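Local coordinates for protein terminase, large subunit (Enterobacteria phage P22, PDB 4DKW) that drives viral DNA into empty capsids as an ATP-powered packaging motor and cuts the genome through this C-terminal, RNase H-like nuclease domain, at residues E12-F20 against F141-F151; L112-N123 against R177-F185. All blocks are in the same frame, centred on the assembly; numbering follows the deposited sequence.

Contact 1: residues E12-F20 against F141-F151; sequences EETIKCQPF and FKVFNTCEPFF
K16 and C17 pair with V143 and F144 as short parallel strands, adding an outer strand to the mixed sheet of this RNase H-like nuclease fold. V143 N donates to I15 O at 2.7 Å, C17 N to V143 O, and N145 N to C17 O where the second strand runs into a type I turn. On one face of the sheet K16 lies across the F151 ring: with CG anti to the backbone N (chi1 -165°) and a bend at chi3, its CE sits 3.7 Å from the ring centroid of F151 and NZ follows in a cation-pi contact. The ammonium also bridges to E13 and, at longer range, to E12, whose carboxylate pairs with R155. I15 slips CG1 to the rim of F151 and CD1 to the edge of F150. On the other face C17 SG and K142 CB meet. P19 CA sits over one face of F144, the F20 ring leans against it with planes 58° apart, C17 SG approaches obliquely, 3.5 Å from F144 CD1, and W46 is a further, edge-to-face neighbour. The chain of K142, bent at chi2, brings NZ back to T14 O at 2.9 Å, nearly in line with that carbonyl.

Contact 2: residues L112-N123 against R177-F185; sequences LPDHATFPDGGN and RYGYMMRRF
R184 grips the carbonyl of T117 end-on, NH1 at 3.0 Å and NH2 at 3.1 Å from T117 O. The acceptor lies almost exactly in the guanidinium plane, yet both nitrogens approach from the same face of the carbonyl plane, NH2 well above it. The arginine chain runs extended from CG to NE to reach this oxygen, and P119 CA rests over the centre of one guanidinium face while F185 CD2 lies over the rim of the opposite face. T117 N makes a weak, nearly straight hydrogen bond to M182 SD, 3.4 Å away (N-H...S angle 164°). Farther back along helix 171-181, a water accepts from R177 NH1 and donates to N123 O; R177 is also paired with D174. These bonds tie the loop between strand 110-111 and helix 125-137 to the C-terminal part of helix 171-181 and the 3-10 turn after it; this helix of the RNase H-like fold carries the magnesium ligand D171. Within the loop, F118 to G121 form a type I turn, overlapped by an Asx turn in which D120 OD1 accepts from G122 N. M181 packs against the turn. Its CG lies over one face of the F118 ring, 3.9 Å from the centroid, and SD makes an oblique Met-aromatic contact; the bend at chi3 (61°) carries CE against the loop backbone, 3.6 Å from A116 O. M182 sets CG against A116 CA and CB and meets L112 tip to tip through CE and CD1. A116 CB also touches Y178 CB, and L112 CD1 reaches F185 CB at 3.8 Å.

How the contacts relate
The two contacts lie on opposite sides of the centre of the nuclease domain, their centres about 23 Å apart and their nearest atoms about 6 Å apart without touching. Their segments alternate along the chain: 12-20, then 112-123, then 141-151, then 177-185. Helix 125-137 connects the second to the third; the third runs into helix 148-156, and helix 171-181 comes later, with F141 and F150 packing on it and its C-terminal end entering contact 2. Contact 1 extends the mixed sheet, while contact 2 joins a loop to that helix close to the metal site: the Y178 side chain is about 4 Å from that of D33, a catalytic magnesium ligand, whereas that of F150 is about 12 Å from it.

Contact 1: residues E12-F20 against F141-F151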
# COMPACT_ATOMS: atom_id res chain seq x y z
N GLU A 12 -2.33 -17.72 -4.55
CA GLU A 12 -2.10 -17.00 -3.29
C GLU A 12 -0.96 -17.54 -2.46
O GLU A 12 -0.22 -16.80 -1.83
CB GLU A 12 -3.33 -17.08 -2.42
CG GLU A 12 -4.49 -16.34 -2.94
CD GLU A 12 -5.68 -16.52 -2.03
OE1 GLU A 12 -6.80 -16.56 -2.57
OE2 GLU A 12 -5.49 -16.62 -0.80
N GLU A 13 -0.85 -18.86 -2.43
CA GLU A 13 0.13 -19.51 -1.58
C GLU A 13 1.56 -19.25 -2.02
O GLU A 13 2.48 -19.30 -1.21
CB GLU A 13 -0.18 -21.02 -1.47
CG GLU A 13 0.01 -21.60 -0.03
CD GLU A 13 -0.98 -21.01 1.00
OE1 GLU A 13 -1.51 -19.89 0.82
OE2 GLU A 13 -1.21 -21.67 2.03
N THR A 14 1.74 -18.93 -3.31
CA THR A 14 3.07 -18.57 -3.80
C THR A 14 3.55 -17.21 -3.28
O THR A 14 4.75 -16.98 -3.15
CB THR A 14 3.15 -18.62 -5.35
OG1 THR A 14 2.33 -17.60 -5.91
CG2 THR A 14 2.69 -19.97 -5.86
N ILE A 15 2.62 -16.31 -2.95
CA ILE A 15 3.02 -15.00 -2.43
C ILE A 15 2.84 -14.84 -0.92
O ILE A 15 3.24 -13.83 -0.34
CB ILE A 15 2.37 -13.83 -3.22
CG1 ILE A 15 0.88 -13.67 -2.90
CG2 ILE A 15 2.52 -14.03 -4.73
CD1 ILE A 15 0.24 -12.55 -3.68
N LYS A 16 2.25 -15.84 -0.27
CA LYS A 16 1.99 -15.80 1.17
C LYS A 16 3.24 -16.25 1.93
O LYS A 16 3.96 -17.12 1.46
CB LYS A 16 0.76 -16.68 1.47
CG LYS A 16 0.10 -16.49 2.84
CD LYS A 16 -1.21 -17.30 2.97
CE LYS A 16 -2.30 -16.82 2.00
NZ LYS A 16 -3.65 -17.39 2.27
N CYS A 17 3.53 -15.64 3.08
CA CYS A 17 4.65 -16.11 3.92
C CYS A 17 4.31 -16.01 5.40
O CYS A 17 3.41 -15.27 5.77
CB CYS A 17 5.94 -15.32 3.61
SG CYS A 17 6.00 -13.62 4.22
N GLN A 18 5.04 -16.77 6.23
CA GLN A 18 4.95 -16.65 7.69
C GLN A 18 5.55 -15.33 8.17
O GLN A 18 6.61 -14.94 7.70
CB GLN A 18 5.68 -17.79 8.38
CG GLN A 18 5.11 -19.16 8.10
CD GLN A 18 3.77 -19.38 8.78
OE1 GLN A 18 3.46 -18.75 9.79
NE2 GLN A 18 2.98 -20.28 8.23
N PRO A 19 4.87 -14.65 9.11
CA PRO A 19 5.41 -13.43 9.72
C PRO A 19 6.75 -13.67 10.42
O PRO A 19 7.01 -14.76 10.92
CB PRO A 19 4.35 -13.06 10.75
CG PRO A 19 3.11 -13.67 10.25
CD PRO A 19 3.52 -14.95 9.60
N PHE A 20 7.59 -12.65 10.45
CA PHE A 20 8.87 -12.69 11.13
C PHE A 20 9.14 -11.28 11.60
O PHE A 20 8.43 -10.34 11.21
CB PHE A 20 9.98 -13.17 10.17
CG PHE A 20 10.09 -12.36 8.89
CD1 PHE A 20 10.95 -11.27 8.80
CD2 PHE A 20 9.35 -12.72 7.76
CE1 PHE A 20 11.05 -10.53 7.63
CE2 PHE A 20 9.45 -11.99 6.58
CZ PHE A 20 10.30 -10.89 6.52
N PHE A 141 7.87 -10.77 -4.05
CA PHE A 141 6.82 -10.03 -3.38
C PHE A 141 6.06 -11.01 -2.53
O PHE A 141 5.45 -11.93 -3.05
CB PHE A 141 5.87 -9.31 -4.36
CG PHE A 141 4.79 -8.52 -3.67
CD1 PHE A 141 5.02 -7.22 -3.25
CD2 PHE A 141 3.55 -9.10 -3.41
CE1 PHE A 141 4.03 -6.50 -2.59
CE2 PHE A 141 2.55 -8.38 -2.76
CZ PHE A 141 2.80 -7.08 -2.34
N LYS A 142 6.13 -10.82 -1.21
CA LYS A 142 5.47 -11.69 -0.26
C LYS A 142 4.48 -10.90 0.60
O LYS A 142 4.69 -9.70 0.87
CB LYS A 142 6.51 -12.37 0.64
CG LYS A 142 7.60 -13.13 -0.10
CD LYS A 142 7.03 -14.37 -0.77
CE LYS A 142 8.09 -15.10 -1.58
NZ LYS A 142 7.45 -15.97 -2.60
N VAL A 143 3.41 -11.57 1.04
CA VAL A 143 2.44 -10.99 1.96
C VAL A 143 2.34 -11.87 3.20
O VAL A 143 2.15 -13.08 3.08
CB VAL A 143 1.05 -10.85 1.29
CG1 VAL A 143 0.02 -10.21 2.25
CG2 VAL A 143 1.18 -10.04 0.02
N PHE A 144 2.48 -11.29 4.39
CA PHE A 144 2.33 -12.05 5.64
C PHE A 144 0.94 -12.68 5.65
O PHE A 144 -0.03 -12.05 5.24
CB PHE A 144 2.47 -11.13 6.86
CG PHE A 144 3.89 -10.77 7.21
CD1 PHE A 144 4.93 -10.98 6.31
CD2 PHE A 144 4.18 -10.23 8.46
CE1 PHE A 144 6.24 -10.64 6.65
CE2 PHE A 144 5.48 -9.90 8.80
CZ PHE A 144 6.51 -10.11 7.90
N ASN A 145 0.85 -13.93 6.11
CA ASN A 145 -0.45 -14.61 6.14
C ASN A 145 -1.47 -13.97 7.10
O ASN A 145 -2.64 -14.34 7.10
CB ASN A 145 -0.27 -16.12 6.40
CG ASN A 145 0.41 -16.43 7.71
OD1 ASN A 145 0.12 -15.82 8.75
ND2 ASN A 145 1.31 -17.41 7.69
N THR A 146 -1.01 -13.02 7.91
CA THR A 146 -1.86 -12.29 8.83
C THR A 146 -2.48 -11.03 8.20
O THR A 146 -3.20 -10.29 8.86
CB THR A 146 -1.07 -11.89 10.09
OG1 THR A 146 0.15 -11.23 9.70
CG2 THR A 146 -0.75 -13.13 10.93
N CYS A 147 -2.18 -10.80 6.92
CA CYS A 147 -2.70 -9.63 6.21
C CYS A 147 -3.85 -10.03 5.30
O CYS A 147 -3.81 -9.77 4.10
CB CYS A 147 -1.60 -8.96 5.36
SG CYS A 147 -0.26 -8.29 6.32
N GLU A 148 -4.86 -10.68 5.88
CA GLU A 148 -5.99 -11.18 5.11
C GLU A 148 -6.73 -10.17 4.20
O GLU A 148 -7.16 -10.55 3.11
CB GLU A 148 -6.98 -11.93 6.02
CG GLU A 148 -8.16 -12.58 5.29
CD GLU A 148 -7.73 -13.69 4.32
OE1 GLU A 148 -6.61 -14.22 4.45
OE2 GLU A 148 -8.54 -14.03 3.43
N PRO A 149 -6.90 -8.90 4.64
CA PRO A 149 -7.56 -7.96 3.72
C PRO A 149 -6.85 -7.79 2.37
O PRO A 149 -7.52 -7.42 1.40
CB PRO A 149 -7.55 -6.63 4.49
CG PRO A 149 -7.56 -7.04 5.91
CD PRO A 149 -6.71 -8.30 5.97
N PHE A 150 -5.54 -8.05 2.30
CA PHE A 150 -4.86 -8.04 1.01
C PHE A 150 -5.38 -9.15 0.11
O PHE A 150 -5.66 -8.94 -1.06
CB PHE A 150 -3.35 -8.21 1.16
CG PHE A 150 -2.64 -8.36 -0.17
CD1 PHE A 150 -2.19 -7.24 -0.85
CD2 PHE A 150 -2.45 -9.62 -0.74
CE1 PHE A 150 -1.54 -7.37 -2.08
CE2 PHE A 150 -1.83 -9.75 -1.97
CZ PHE A 150 -1.36 -8.62 -2.64
N PHE A 151 -5.48 -10.35 0.66
CA PHE A 151 -5.86 -11.52 -0.13
C PHE A 151 -7.32 -11.45 -0.59
O PHE A 151 -7.66 -11.90 -1.69
CB PHE A 151 -5.56 -12.81 0.63
CG PHE A 151 -4.09 -13.06 0.80
CD1 PHE A 151 -3.31 -13.39 -0.30
CD2 PHE A 151 -3.49 -12.92 2.04
CE1 PHE A 151 -1.95 -13.60 -0.16
CE2 PHE A 151 -2.12 -13.14 2.19
CZ PHE A 151 -1.36 -13.48 1.09

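Contact 2: residues L112-N123 against R177-F185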
# COMPACT_ATOMS: atom_id res chain seq x y z
N LEU A 112 4.56 11.74 4.01
CA LEU A 112 5.57 12.26 3.08
C LEU A 112 5.08 13.58 2.45
O LEU A 112 3.87 13.78 2.27
CB LEU A 112 5.92 11.22 2.00
CG LEU A 112 6.86 10.10 2.46
CD1 LEU A 112 6.89 8.93 1.48
CD2 LEU A 112 8.26 10.63 2.68
N PRO A 113 6.01 14.49 2.13
CA PRO A 113 5.64 15.82 1.63
C PRO A 113 4.83 15.83 0.34
O PRO A 113 3.96 16.68 0.18
CB PRO A 113 6.99 16.52 1.41
CG PRO A 113 8.01 15.41 1.38
CD PRO A 113 7.47 14.35 2.29
N ASP A 114 5.11 14.88 -0.55
CA ASP A 114 4.45 14.84 -1.87
C ASP A 114 3.67 13.53 -2.11
O ASP A 114 3.97 12.49 -1.51
CB ASP A 114 5.47 15.07 -2.98
CG ASP A 114 6.23 16.38 -2.81
OD1 ASP A 114 5.62 17.46 -3.03
OD2 ASP A 114 7.44 16.34 -2.46
N HIS A 115 2.68 13.59 -3.00
CA HIS A 115 1.86 12.43 -3.33
C HIS A 115 2.68 11.34 -3.99
O HIS A 115 3.79 11.59 -4.45
CB HIS A 115 0.67 12.82 -4.23
CG HIS A 115 1.07 13.14 -5.67
ND1 HIS A 115 1.96 14.11 -5.97
CD2 HIS A 115 0.67 12.56 -6.81
CE1 HIS A 115 2.12 14.16 -7.29
NE2 HIS A 115 1.37 13.23 -7.83
N ALA A 116 2.14 10.12 -4.01
CA ALA A 116 2.91 8.97 -4.45
C ALA A 116 3.18 9.03 -5.94
O ALA A 116 2.25 9.07 -6.75
CB ALA A 116 2.18 7.67 -4.10
N THR A 117 4.46 9.04 -6.29
CA THR A 117 4.88 8.95 -7.69
C THR A 117 6.03 7.96 -7.86
O THR A 117 6.78 7.70 -6.92
CB THR A 117 5.31 10.32 -8.25
OG1 THR A 117 6.42 10.83 -7.49
CG2 THR A 117 4.16 11.31 -8.18
N PHE A 118 6.20 7.46 -9.08
CA PHE A 118 7.42 6.78 -9.46
C PHE A 118 8.51 7.84 -9.51
O PHE A 118 8.22 9.03 -9.42
CB PHE A 118 7.27 6.12 -10.84
CG PHE A 118 6.38 4.91 -10.84
CD1 PHE A 118 6.86 3.68 -10.42
CD2 PHE A 118 5.07 5.00 -11.26
CE1 PHE A 118 6.05 2.57 -10.42
CE2 PHE A 118 4.25 3.89 -11.26
CZ PHE A 118 4.74 2.67 -10.84
N PRO A 119 9.76 7.42 -9.64
CA PRO A 119 10.88 8.37 -9.64
C PRO A 119 10.74 9.46 -10.70
O PRO A 119 11.18 10.58 -10.47
CB PRO A 119 12.10 7.48 -9.95
CG PRO A 119 11.62 6.05 -9.82
CD PRO A 119 10.21 6.05 -9.34
N ASP A 120 10.14 9.13 -11.83
CA ASP A 120 10.04 10.08 -12.94
C ASP A 120 8.82 11.00 -12.85
O ASP A 120 8.57 11.78 -13.77
CB ASP A 120 10.05 9.34 -14.28
CG ASP A 120 8.78 8.55 -14.52
OD1 ASP A 120 7.94 8.46 -13.60
OD2 ASP A 120 8.62 8.01 -15.64
N GLY A 121 8.08 10.93 -11.75
CA GLY A 121 6.93 11.79 -11.56
C GLY A 121 5.61 11.16 -12.01
O GLY A 121 4.54 11.72 -11.78
N GLY A 122 5.69 10.00 -12.64
CA GLY A 122 4.50 9.32 -13.12
C GLY A 122 3.74 8.64 -12.00
O GLY A 122 4.27 8.48 -10.90
N ASN A 123 2.51 8.23 -12.27
CA ASN A 123 1.72 7.51 -11.26
C ASN A 123 0.81 6.45 -11.87
O ASN A 123 -0.19 6.05 -11.27
CB ASN A 123 0.94 8.49 -10.37
CG ASN A 123 -0.26 9.13 -11.08
OD1 ASN A 123 -0.36 9.09 -12.31
ND2 ASN A 123 -1.16 9.73 -10.31
N ARG A 177 0.57 -0.42 -3.61
CA ARG A 177 1.17 0.11 -4.81
C ARG A 177 1.84 1.47 -4.53
O ARG A 177 2.95 1.73 -5.01
CB ARG A 177 0.09 0.22 -5.90
CG ARG A 177 0.60 0.14 -7.31
CD ARG A 177 -0.53 -0.06 -8.33
NE ARG A 177 -1.78 0.58 -7.91
CZ ARG A 177 -2.00 1.89 -7.95
NH1 ARG A 177 -1.06 2.72 -8.39
NH2 ARG A 177 -3.17 2.38 -7.54
N TYR A 178 1.20 2.31 -3.73
CA TYR A 178 1.78 3.61 -3.34
C TYR A 178 3.08 3.48 -2.55
O TYR A 178 4.03 4.24 -2.77
CB TYR A 178 0.80 4.48 -2.54
CG TYR A 178 -0.49 4.76 -3.27
CD1 TYR A 178 -0.51 4.91 -4.65
CD2 TYR A 178 -1.69 4.86 -2.57
CE1 TYR A 178 -1.70 5.16 -5.31
CE2 TYR A 178 -2.87 5.11 -3.23
CZ TYR A 178 -2.87 5.26 -4.60
OH TYR A 178 -4.05 5.51 -5.25
N GLY A 179 3.12 2.52 -1.63
CA GLY A 179 4.31 2.27 -0.83
C GLY A 179 5.44 1.79 -1.71
O GLY A 179 6.59 2.22 -1.57
N TYR A 180 5.11 0.90 -2.64
CA TYR A 180 6.08 0.40 -3.60
C TYR A 180 6.64 1.52 -4.50
O TYR A 180 7.85 1.62 -4.73
CB TYR A 180 5.46 -0.73 -4.44
CG TYR A 180 6.35 -1.16 -5.59
CD1 TYR A 180 7.47 -1.93 -5.37
CD2 TYR A 180 6.06 -0.78 -6.90
CE1 TYR A 180 8.30 -2.31 -6.40
CE2 TYR A 180 6.89 -1.16 -7.96
CZ TYR A 180 8.00 -1.92 -7.69
OH TYR A 180 8.85 -2.32 -8.70
N MET A 181 5.76 2.38 -5.00
CA MET A 181 6.17 3.48 -5.87
C MET A 181 7.14 4.41 -5.16
O MET A 181 8.10 4.90 -5.76
CB MET A 181 4.95 4.27 -6.33
CG MET A 181 4.06 3.50 -7.29
SD MET A 181 2.47 4.31 -7.53
CE MET A 181 2.98 5.88 -8.21
N MET A 182 6.88 4.63 -3.88
CA MET A 182 7.66 5.58 -3.09
C MET A 182 8.76 4.92 -2.26
O MET A 182 9.26 5.52 -1.32
CB MET A 182 6.74 6.37 -2.17
CG MET A 182 5.79 7.29 -2.91
SD MET A 182 6.62 8.73 -3.63
CE MET A 182 6.51 9.93 -2.31
N ARG A 183 9.15 3.70 -2.64
CA ARG A 183 10.13 2.93 -1.88
C ARG A 183 11.47 3.63 -1.69
O ARG A 183 12.23 3.28 -0.79
CB ARG A 183 10.31 1.53 -2.48
CG ARG A 183 10.92 1.51 -3.87
CD ARG A 183 10.86 0.11 -4.43
NE ARG A 183 11.48 0.01 -5.75
CZ ARG A 183 10.90 0.38 -6.89
NH1 ARG A 183 9.69 0.91 -6.88
NH2 ARG A 183 11.55 0.23 -8.04
N ARG A 184 11.76 4.63 -2.52
CA ARG A 184 13.00 5.40 -2.37
C ARG A 184 13.02 6.20 -1.06
O ARG A 184 14.08 6.67 -0.63
CB ARG A 184 13.25 6.32 -3.57
CG ARG A 184 12.14 7.37 -3.80
CD ARG A 184 12.26 8.02 -5.18
NE ARG A 184 11.21 9.00 -5.42
CZ ARG A 184 9.97 8.70 -5.81
NH1 ARG A 184 9.63 7.43 -5.99
NH2 ARG A 184 9.07 9.66 -6.01
N PHE A 185 11.84 6.36 -0.46
CA PHE A 185 11.70 7.07 0.82
C PHE A 185 11.63 6.13 2.03
O PHE A 185 11.59 6.60 3.17
CB PHE A 185 10.51 8.01 0.79
CG PHE A 185 10.64 9.12 -0.20
CD1 PHE A 185 11.53 10.16 0.01
CD2 PHE A 185 9.90 9.10 -1.37
CE1 PHE A 185 11.66 11.16 -0.90
CE2 PHE A 185 10.03 10.11 -2.29
CZ PHE A 185 10.91 11.16 -2.06
O HOH W 1 -1.52 5.88 -8.84